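Local coordinates for antifreeze protein (Marinomonas primoryensis, PDB 3P4G) that binds to ice as a hyperactive, Ca2+-dependent antifreeze protein, apparently by anchoring clathrate-like waters along the surface of its right-handed beta-helix, at residues G137-I143 and A155-N161; L194-D200 and D213-D219. All blocks are in the same frame, centred on the assembly; numbering follows the deposited sequence. Where two conformers were deposited one is given.

Contact 1 (G137-I143 and A155-N161); sequences GTDNDNI and AGTGNDN. With CA (calcium ion), chain J; CA (calcium ion), chain K; CA (calcium ion), chain I; MG (magnesium ion), chain R.
The carboxamide of N161 lies over that of N142 in the preceding coil of the right-handed beta-helix, N161 ND2 donating to N142 OD1 (3.1 Å); both are t. This pair is the parallel bridge (CA-CA 4.8 Å), with N161 N to D141 O at 2.8 Å and I143 N to N161 O at 2.7 Å. Ahead of it, two Ca2+-binding turns stack 19 residues apart, T138 on T157, with positive phi at G137 (71°), D139 (66°), G156 (78°) and G158 (98°). A CB on G156 or G158 would strike G137 O or D139 O. N159 N donates to N140 OD1 (2.8 Å), D141 N to D160 OD1 (2.9 Å). G137 O, D139 O, A155 O, T157 O, D141 OD2 and D160 OD1 bind the intervening calcium at 2.2-2.4 Å; D141 OD1 and D160 OD2 (both chi1 m) bind the ions before and after. D139, its CA-to-CB bond pointing away, binds Mg2+ through OD2. D139 O and T157 O, 2.9 Å apart, would repel without calcium, consistent with Ca2+-dependence.

Contact 2 (L194-D200 and D213-D219); sequences LLDTGDD and DGGTGND. With CA (calcium ion), chain M; CA (calcium ion), chain L; CA (calcium ion), chain N.
D196, a non-glycine residue, has positive phi (phi 63°, psi -156°) at a turn position where its counterpart in the next coil is G215 (70°, -167°). The CA-to-CB bond of D196 points away from the neighbouring coil, whereas a CB on G215 would lie 2.5 Å from D196 O. These are successive Ca2+-binding turns of a right-handed beta-helix, with residues paired 19 apart: L194 with D213 as a parallel bridge (CA-CA 4.8 Å), T197 with T216, D200 with D219. L195 N donates to D213 O (2.8 Å, nearly linear). Past this bond the two turns are joined chiefly through a calcium ion bound by D196 O, G198 O, G214 O, T216 O, D200 OD2 and D219 OD1 at 2.3-2.4 Å. D219 (chi1 m) also accepts from D200 N through OD1 (2.8 Å). D213 OD1 forms an Asx turn with G215 N (2.8 Å), and D196 OD2 takes T197 N (2.8 Å). T197 and T216, both p, align side by side from coil to coil, with T216 OG1 3.3 Å from T197 CA; one water joins G198 N to T216 OG1. D199 OD1 accepts from N218 N (2.8 Å), and N218 reaches on to N237 in the following coil. A water spans the outer ends of this pair, 2.6 Å from D199 OD2 and 3.0 Å from N218 ND2.

Contacts 1 and 2 are two samples of one repeating coil-to-coil joint, in series along the chain, their centres 14 Å apart and their nearest atoms about 7 Å apart. A single Ca2+-binding turn, with M174, G175, T176, D177 and D179, lies between them. It shares calcium K with G156, G158 and D160 of contact 1, and calcium L with L195, T197 and D200 of contact 2; D179 contributes to both sites. The ions thus form one file, in which K and L are neighbours and lie between the central ions J and M of the two contacts. The threonines of both contacts align beside this file, consistent with a continuous ice-binding surface.

Contact 1 (G137-I143 and A155-N161)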
ATOM      1  N   GLY A 137      -1.754 -12.852  -0.113  1.00  7.59           N
ATOM      2  CA  GLY A 137      -2.779 -13.890  -0.132  1.00  8.04           C
ATOM      3  C   GLY A 137      -3.989 -13.633   0.766  1.00  8.81           C
ATOM      4  O   GLY A 137      -4.206 -12.495   1.294  1.00  7.20           O
ATOM      5  N   THR A 138      -4.770 -14.682   0.970  1.00  8.69           N
ATOM      6  CA  THR A 138      -5.970 -14.600   1.822  1.00  7.67           C
ATOM      7  C   THR A 138      -5.588 -14.287   3.276  1.00  7.26           C
ATOM      8  O   THR A 138      -4.383 -14.289   3.619  1.00  6.88           O
ATOM      9  CB  THR A 138      -6.830 -15.876   1.749  1.00  8.40           C
ATOM     10  OG1 THR A 138      -6.132 -16.976   2.361  1.00  8.27           O
ATOM     11  CG2 THR A 138      -7.164 -16.245   0.267  1.00  6.87           C
ATOM     12  N   ASP A 139      -6.619 -14.015   4.086  1.00  6.17           N
ATOM     13  CA  ASP A 139      -6.478 -13.672   5.521  0.50  6.89           C
ATOM     14  C   ASP A 139      -5.759 -12.317   5.753  1.00  6.25           C
ATOM     15  O   ASP A 139      -5.445 -11.564   4.806  1.00  5.64           O
ATOM     16  CB  ASP A 139      -5.795 -14.816   6.314  0.50  6.15           C
ATOM     17  CG  ASP A 139      -6.779 -15.702   7.070  0.50  6.77           C
ATOM     18  OD1 ASP A 139      -8.029 -15.499   6.937  0.50  6.05           O
ATOM     19  OD2 ASP A 139      -6.295 -16.631   7.808  0.50  6.17           O
ATOM     20  N   ASN A 140      -5.469 -12.031   7.010  1.00  6.87           N
ATOM     21  CA  ASN A 140      -5.191 -10.646   7.423  1.00  7.17           C
ATOM     22  C   ASN A 140      -3.706 -10.465   7.642  1.00  7.28           C
ATOM     23  O   ASN A 140      -3.156 -10.917   8.641  1.00  6.22           O
ATOM     24  CB  ASN A 140      -5.993 -10.392   8.677  1.00  5.87           C
ATOM     25  CG  ASN A 140      -7.471 -10.850   8.500  1.00 10.85           C
ATOM     26  OD1 ASN A 140      -8.285 -10.102   7.986  1.00 10.29           O
ATOM     27  ND2 ASN A 140      -7.758 -12.101   8.829  1.00  9.54           N
ATOM     28  N   ASP A 141      -3.075  -9.887   6.630  1.00  6.35           N
ATOM     29  CA  ASP A 141      -1.614  -9.855   6.545  1.00  5.34           C
ATOM     30  C   ASP A 141      -1.010  -8.509   6.904  1.00  7.20           C
ATOM     31  O   ASP A 141      -1.586  -7.437   6.618  1.00  6.89           O
ATOM     32  CB  ASP A 141      -1.189 -10.230   5.144  1.00  6.47           C
ATOM     33  CG  ASP A 141      -1.816 -11.568   4.696  1.00  5.69           C
ATOM     34  OD1 ASP A 141      -1.447 -12.657   5.228  1.00  6.10           O
ATOM     35  OD2 ASP A 141      -2.602 -11.549   3.732  1.00  7.40           O
ATOM     36  N   ASN A 142       0.169  -8.588   7.496  1.00  7.63           N
ATOM     37  CA  ASN A 142       0.987  -7.411   7.775  1.00  9.05           C
ATOM     38  C   ASN A 142       2.171  -7.428   6.827  1.00  8.50           C
ATOM     39  O   ASN A 142       2.882  -8.455   6.762  1.00  8.11           O
ATOM     40  CB  ASN A 142       1.489  -7.432   9.184  1.00  8.64           C
ATOM     41  CG  ASN A 142       1.874  -6.034   9.663  1.00 17.16           C
ATOM     42  OD1 ASN A 142       1.010  -5.248  10.050  1.00 12.46           O
ATOM     43  ND2 ASN A 142       3.185  -5.690   9.544  1.00 18.45           N
ATOM     44  N   ILE A 143       2.307  -6.350   6.019  1.00  7.19           N
ATOM     45  CA  ILE A 143       3.444  -6.210   5.068  1.00  7.47           C
ATOM     46  C   ILE A 143       4.225  -4.910   5.394  1.00  9.02           C
ATOM     47  O   ILE A 143       3.633  -3.807   5.472  1.00  8.79           O
ATOM     48  CB  ILE A 143       3.000  -6.198   3.589  1.00  7.25           C
ATOM     49  CG1 ILE A 143       2.152  -7.457   3.251  1.00  8.85           C
ATOM     50  CG2 ILE A 143       4.192  -6.112   2.653  1.00  7.40           C
ATOM     51  CD1 ILE A 143       0.678  -7.155   3.245  1.00 14.27           C
ATOM     52  N   ALA A 155      -2.258  -7.391  -1.574  1.00  7.59           N
ATOM     53  CA  ALA A 155      -2.462  -7.743  -0.165  1.00  6.76           C
ATOM     54  C   ALA A 155      -3.564  -8.820   0.035  1.00  7.68           C
ATOM     55  O   ALA A 155      -3.622  -9.518   1.101  1.00  7.69           O
ATOM     56  CB  ALA A 155      -2.748  -6.472   0.634  1.00  6.71           C
ATOM     57  N   GLY A 156      -4.404  -8.950  -0.992  1.00  8.04           N
ATOM     58  CA  GLY A 156      -5.476  -9.986  -1.103  1.00  8.03           C
ATOM     59  C   GLY A 156      -6.712  -9.698  -0.286  1.00  7.26           C
ATOM     60  O   GLY A 156      -6.920  -8.595   0.280  1.00  7.05           O
ATOM     61  N   THR A 157      -7.523 -10.722  -0.146  1.00  7.82           N
ATOM     62  CA  THR A 157      -8.584 -10.662   0.803  1.00  7.65           C
ATOM     63  C   THR A 157      -7.975 -10.526   2.186  1.00  7.77           C
ATOM     64  O   THR A 157      -6.751 -10.710   2.404  1.00  7.49           O
ATOM     65  CB  THR A 157      -9.469 -11.934   0.737  1.00  8.61           C
ATOM     66  OG1 THR A 157      -8.733 -13.041   1.290  1.00  8.86           O
ATOM     67  CG2 THR A 157      -9.950 -12.220  -0.730  1.00  8.41           C
ATOM     68  N   GLY A 158      -8.835 -10.140   3.121  1.00  8.98           N
ATOM     69  CA  GLY A 158      -8.403  -9.869   4.497  1.00  7.65           C
ATOM     70  C   GLY A 158      -8.170  -8.391   4.815  1.00  7.20           C
ATOM     71  O   GLY A 158      -7.918  -7.564   3.938  1.00  8.13           O
ATOM     72  N   ASN A 159      -8.242  -8.090   6.092  1.00  7.78           N
ATOM     73  CA  ASN A 159      -7.914  -6.758   6.618  1.00  5.78           C
ATOM     74  C   ASN A 159      -6.371  -6.623   6.724  1.00  6.53           C
ATOM     75  O   ASN A 159      -5.777  -7.028   7.727  1.00  6.84           O
ATOM     76  CB  ASN A 159      -8.543  -6.578   7.995  1.00  6.40           C
ATOM     77  CG  ASN A 159     -10.034  -6.786   7.997  1.00  8.94           C
ATOM     78  OD1 ASN A 159     -10.762  -6.237   7.174  1.00  7.69           O
ATOM     79  ND2 ASN A 159     -10.504  -7.504   8.966  1.00  6.71           N
ATOM     80  N   ASP A 160      -5.751  -6.111   5.655  1.00  4.20           N
ATOM     81  CA  ASP A 160      -4.279  -6.093   5.540  1.00  4.54           C
ATOM     82  C   ASP A 160      -3.707  -4.742   5.924  1.00  5.26           C
ATOM     83  O   ASP A 160      -4.327  -3.682   5.717  1.00  5.59           O
ATOM     84  CB  ASP A 160      -3.866  -6.422   4.087  1.00  6.20           C
ATOM     85  CG  ASP A 160      -4.496  -7.767   3.588  1.00  9.58           C
ATOM     86  OD1 ASP A 160      -4.199  -8.856   4.155  1.00  7.33           O
ATOM     87  OD2 ASP A 160      -5.291  -7.759   2.627  1.00  7.60           O
ATOM     88  N   ASN A 161      -2.475  -4.782   6.408  1.00  5.33           N
ATOM     89  CA  ASN A 161      -1.773  -3.571   6.799  1.00  6.18           C
ATOM     90  C   ASN A 161      -0.464  -3.535   6.014  1.00  7.75           C
ATOM     91  O   ASN A 161       0.312  -4.511   6.051  1.00  7.91           O
ATOM     92  CB  ASN A 161      -1.473  -3.578   8.279  1.00  7.84           C
ATOM     93  CG  ASN A 161      -0.809  -2.270   8.710  1.00  9.60           C
ATOM     94  OD1 ASN A 161      -1.388  -1.219   8.533  1.00 19.43           O
ATOM     95  ND2 ASN A 161       0.431  -2.325   9.216  1.00 13.74           N
TER
HETATM   96 CA    CA J 406      -4.545 -10.694   2.811  1.00  4.27          CA
HETATM   97 CA    CA K 407      -7.281  -6.801   1.785  1.00  4.35          CA
HETATM   98 CA    CA I 405      -1.994 -14.429   3.893  1.00  4.17          CA
HETATM   99 MG    MG R 324      -7.132 -18.436   8.225  1.00 13.93          MG
HETATM  100  O   HOH W   1      -8.717 -17.148   8.823  1.00 14.14           O
HETATM  101  O   HOH W   2      -6.366 -18.305  10.101  1.00 18.96           O

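Contact 2 (L194-D200 and D213-D219)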
ATOM      1  N   LEU A 194      -4.477   1.075  -4.898  1.00  7.93           N
ATOM      2  CA  LEU A 194      -5.897   0.750  -5.076  1.00  6.14           C
ATOM      3  C   LEU A 194      -6.332   0.042  -3.816  1.00  6.71           C
ATOM      4  O   LEU A 194      -5.850  -1.062  -3.523  1.00  6.75           O
ATOM      5  CB  LEU A 194      -6.025  -0.161  -6.335  1.00  7.01           C
ATOM      6  CG  LEU A 194      -5.265   0.369  -7.558  1.00 10.07           C
ATOM      7  CD1 LEU A 194      -5.379  -0.657  -8.765  1.00 12.91           C
ATOM      8  CD2 LEU A 194      -5.807   1.738  -7.955  1.00 12.52           C
ATOM      9  N   LEU A 195      -7.203   0.692  -3.040  1.00  6.28           N
ATOM     10  CA  LEU A 195      -7.624   0.164  -1.715  1.00  6.89           C
ATOM     11  C   LEU A 195      -8.760  -0.862  -1.887  1.00  7.92           C
ATOM     12  O   LEU A 195      -8.980  -1.749  -1.025  1.00  7.34           O
ATOM     13  CB  LEU A 195      -7.969   1.327  -0.745  1.00  6.18           C
ATOM     14  CG  LEU A 195      -6.886   2.375  -0.602  1.00  7.72           C
ATOM     15  CD1 LEU A 195      -7.452   3.567   0.231  1.00  8.09           C
ATOM     16  CD2 LEU A 195      -5.621   1.818   0.092  1.00  9.10           C
ATOM     17  N   ASP A 196      -9.437  -0.754  -3.029  1.00  8.13           N
ATOM     18  CA  ASP A 196     -10.484  -1.695  -3.473  1.00  6.89           C
ATOM     19  C   ASP A 196     -11.713  -1.729  -2.511  1.00  7.96           C
ATOM     20  O   ASP A 196     -11.961  -0.767  -1.767  1.00  7.44           O
ATOM     21  CB  ASP A 196      -9.847  -3.069  -3.681  1.00  8.69           C
ATOM     22  CG  ASP A 196     -10.545  -3.882  -4.799  1.00 13.85           C
ATOM     23  OD1 ASP A 196      -9.903  -4.670  -5.478  1.00 19.76           O
ATOM     24  OD2 ASP A 196     -11.738  -3.675  -5.037  1.00 21.38           O
ATOM     25  N   THR A 197     -12.458  -2.822  -2.495  1.00  6.86           N
ATOM     26  CA  THR A 197     -13.642  -2.900  -1.603  1.00  8.07           C
ATOM     27  C   THR A 197     -13.222  -2.837  -0.120  1.00  8.48           C
ATOM     28  O   THR A 197     -12.049  -3.072   0.245  1.00  8.62           O
ATOM     29  CB  THR A 197     -14.540  -4.122  -1.885  1.00  9.96           C
ATOM     30  OG1 THR A 197     -13.980  -5.300  -1.294  1.00  9.33           O
ATOM     31  CG2 THR A 197     -14.767  -4.339  -3.415  1.00 11.09           C
ATOM     32  N   GLY A 198     -14.179  -2.537   0.749  1.00  9.13           N
ATOM     33  CA  GLY A 198     -13.870  -2.349   2.167  1.00  6.88           C
ATOM     34  C   GLY A 198     -13.717  -0.880   2.533  1.00  7.27           C
ATOM     35  O   GLY A 198     -13.637   0.048   1.670  1.00  7.69           O
ATOM     36  N   ASP A 199     -13.598  -0.756   3.888  1.00  7.22           N
ATOM     37  CA  ASP A 199     -13.504   0.614   4.467  1.00  6.57           C
ATOM     38  C   ASP A 199     -12.034   0.831   4.720  1.00  7.41           C
ATOM     39  O   ASP A 199     -11.473   0.309   5.697  1.00  8.14           O
ATOM     40  CB  ASP A 199     -14.328   0.754   5.750  1.00  7.42           C
ATOM     41  CG  ASP A 199     -15.820   0.746   5.487  1.00  9.88           C
ATOM     42  OD1 ASP A 199     -16.220   0.918   4.318  1.00  9.49           O
ATOM     43  OD2 ASP A 199     -16.668   0.575   6.389  1.00  5.24           O
ATOM     44  N   ASP A 200     -11.308   1.460   3.738  1.00  5.53           N
ATOM     45  CA  ASP A 200      -9.838   1.500   3.757  1.00  6.22           C
ATOM     46  C   ASP A 200      -9.246   2.830   4.178  1.00  7.34           C
ATOM     47  O   ASP A 200      -9.899   3.862   3.979  1.00  7.31           O
ATOM     48  CB  ASP A 200      -9.330   1.178   2.371  1.00  5.64           C
ATOM     49  CG  ASP A 200      -9.893  -0.178   1.826  1.00  7.32           C
ATOM     50  OD1 ASP A 200      -9.479  -1.278   2.244  1.00  5.74           O
ATOM     51  OD2 ASP A 200     -10.735  -0.122   0.944  1.00  8.19           O
ATOM     52  N   ASP A 213      -6.972   5.058  -5.503  1.00  9.19           N
ATOM     53  CA  ASP A 213      -8.389   4.766  -5.661  1.00  9.24           C
ATOM     54  C   ASP A 213      -8.846   4.154  -4.338  1.00 10.19           C
ATOM     55  O   ASP A 213      -8.305   3.117  -3.905  1.00  8.87           O
ATOM     56  CB  ASP A 213      -8.583   3.755  -6.801  1.00 10.51           C
ATOM     57  CG  ASP A 213     -10.026   3.665  -7.271  1.00 13.94           C
ATOM     58  OD1 ASP A 213     -10.952   3.804  -6.455  1.00 12.56           O
ATOM     59  OD2 ASP A 213     -10.238   3.607  -8.519  1.00 21.66           O
ATOM     60  N   GLY A 214      -9.835   4.783  -3.724  1.00  8.86           N
ATOM     61  CA  GLY A 214     -10.410   4.297  -2.432  1.00  8.13           C
ATOM     62  C   GLY A 214     -11.252   3.045  -2.673  1.00  7.56           C
ATOM     63  O   GLY A 214     -11.421   2.169  -1.773  1.00  8.11           O
ATOM     64  N   GLY A 215     -11.810   2.939  -3.890  1.00  7.69           N
ATOM     65  CA  GLY A 215     -12.707   1.846  -4.253  1.00  8.57           C
ATOM     66  C   GLY A 215     -14.038   1.980  -3.528  1.00  8.17           C
ATOM     67  O   GLY A 215     -14.400   3.060  -3.036  1.00  7.77           O
ATOM     68  N   THR A 216     -14.827   0.925  -3.558  1.00  8.75           N
ATOM     69  CA  THR A 216     -16.106   0.972  -2.826  1.00  8.83           C
ATOM     70  C   THR A 216     -15.810   1.042  -1.338  1.00  7.24           C
ATOM     71  O   THR A 216     -14.653   0.938  -0.930  1.00  7.04           O
ATOM     72  CB  THR A 216     -17.027  -0.220  -3.108  1.00  9.89           C
ATOM     73  OG1 THR A 216     -16.414  -1.402  -2.569  1.00  9.12           O
ATOM     74  CG2 THR A 216     -17.247  -0.330  -4.683  1.00  9.58           C
ATOM     75  N   GLY A 217     -16.844   1.256  -0.545  1.00  9.13           N
ATOM     76  CA  GLY A 217     -16.682   1.407   0.923  1.00  7.73           C
ATOM     77  C   GLY A 217     -16.376   2.860   1.295  1.00  8.60           C
ATOM     78  O   GLY A 217     -16.204   3.727   0.424  1.00  7.56           O
ATOM     79  N   ASN A 218     -16.316   3.120   2.592  1.00  7.16           N
ATOM     80  CA  ASN A 218     -16.122   4.496   3.139  1.00  7.09           C
ATOM     81  C   ASN A 218     -14.674   4.621   3.519  1.00  7.24           C
ATOM     82  O   ASN A 218     -14.235   4.100   4.574  1.00  8.00           O
ATOM     83  CB  ASN A 218     -16.977   4.630   4.402  1.00  5.73           C
ATOM     84  CG  ASN A 218     -18.434   4.337   4.149  1.00  9.11           C
ATOM     85  OD1 ASN A 218     -18.969   4.625   3.093  1.00  8.05           O
ATOM     86  ND2 ASN A 218     -19.081   3.770   5.137  1.00  6.58           N
ATOM     87  N   ASP A 219     -13.923   5.286   2.651  1.00  5.99           N
ATOM     88  CA  ASP A 219     -12.466   5.347   2.795  1.00  4.50           C
ATOM     89  C   ASP A 219     -11.936   6.691   3.264  1.00  5.87           C
ATOM     90  O   ASP A 219     -12.579   7.736   3.043  1.00  6.10           O
ATOM     91  CB  ASP A 219     -11.875   5.079   1.413  1.00  4.81           C
ATOM     92  CG  ASP A 219     -12.408   3.777   0.812  1.00  8.38           C
ATOM     93  OD1 ASP A 219     -12.109   2.686   1.343  1.00  7.24           O
ATOM     94  OD2 ASP A 219     -13.073   3.847  -0.210  1.00  7.72           O
TER
HETATM   95 CA    CA M 409     -12.490   0.952  -0.172  1.00  4.36          CA
HETATM   96 CA    CA L 408      -9.855  -2.983   0.783  1.00  4.69          CA
HETATM   97 CA    CA N 410     -14.964   4.770  -1.368  1.00  4.56          CA
HETATM   98  O   HOH W   3     -13.573  -1.173  -5.194  1.00  6.41           O
HETATM   99  O   HOH W   4      -9.491   0.499  -5.628  1.00  7.59           O
HETATM  100  O   HOH W   5     -16.916  -2.044   0.212  1.00  6.28           O
HETATM  101  O   HOH W   6     -17.513   2.756   7.468  1.00  5.35           O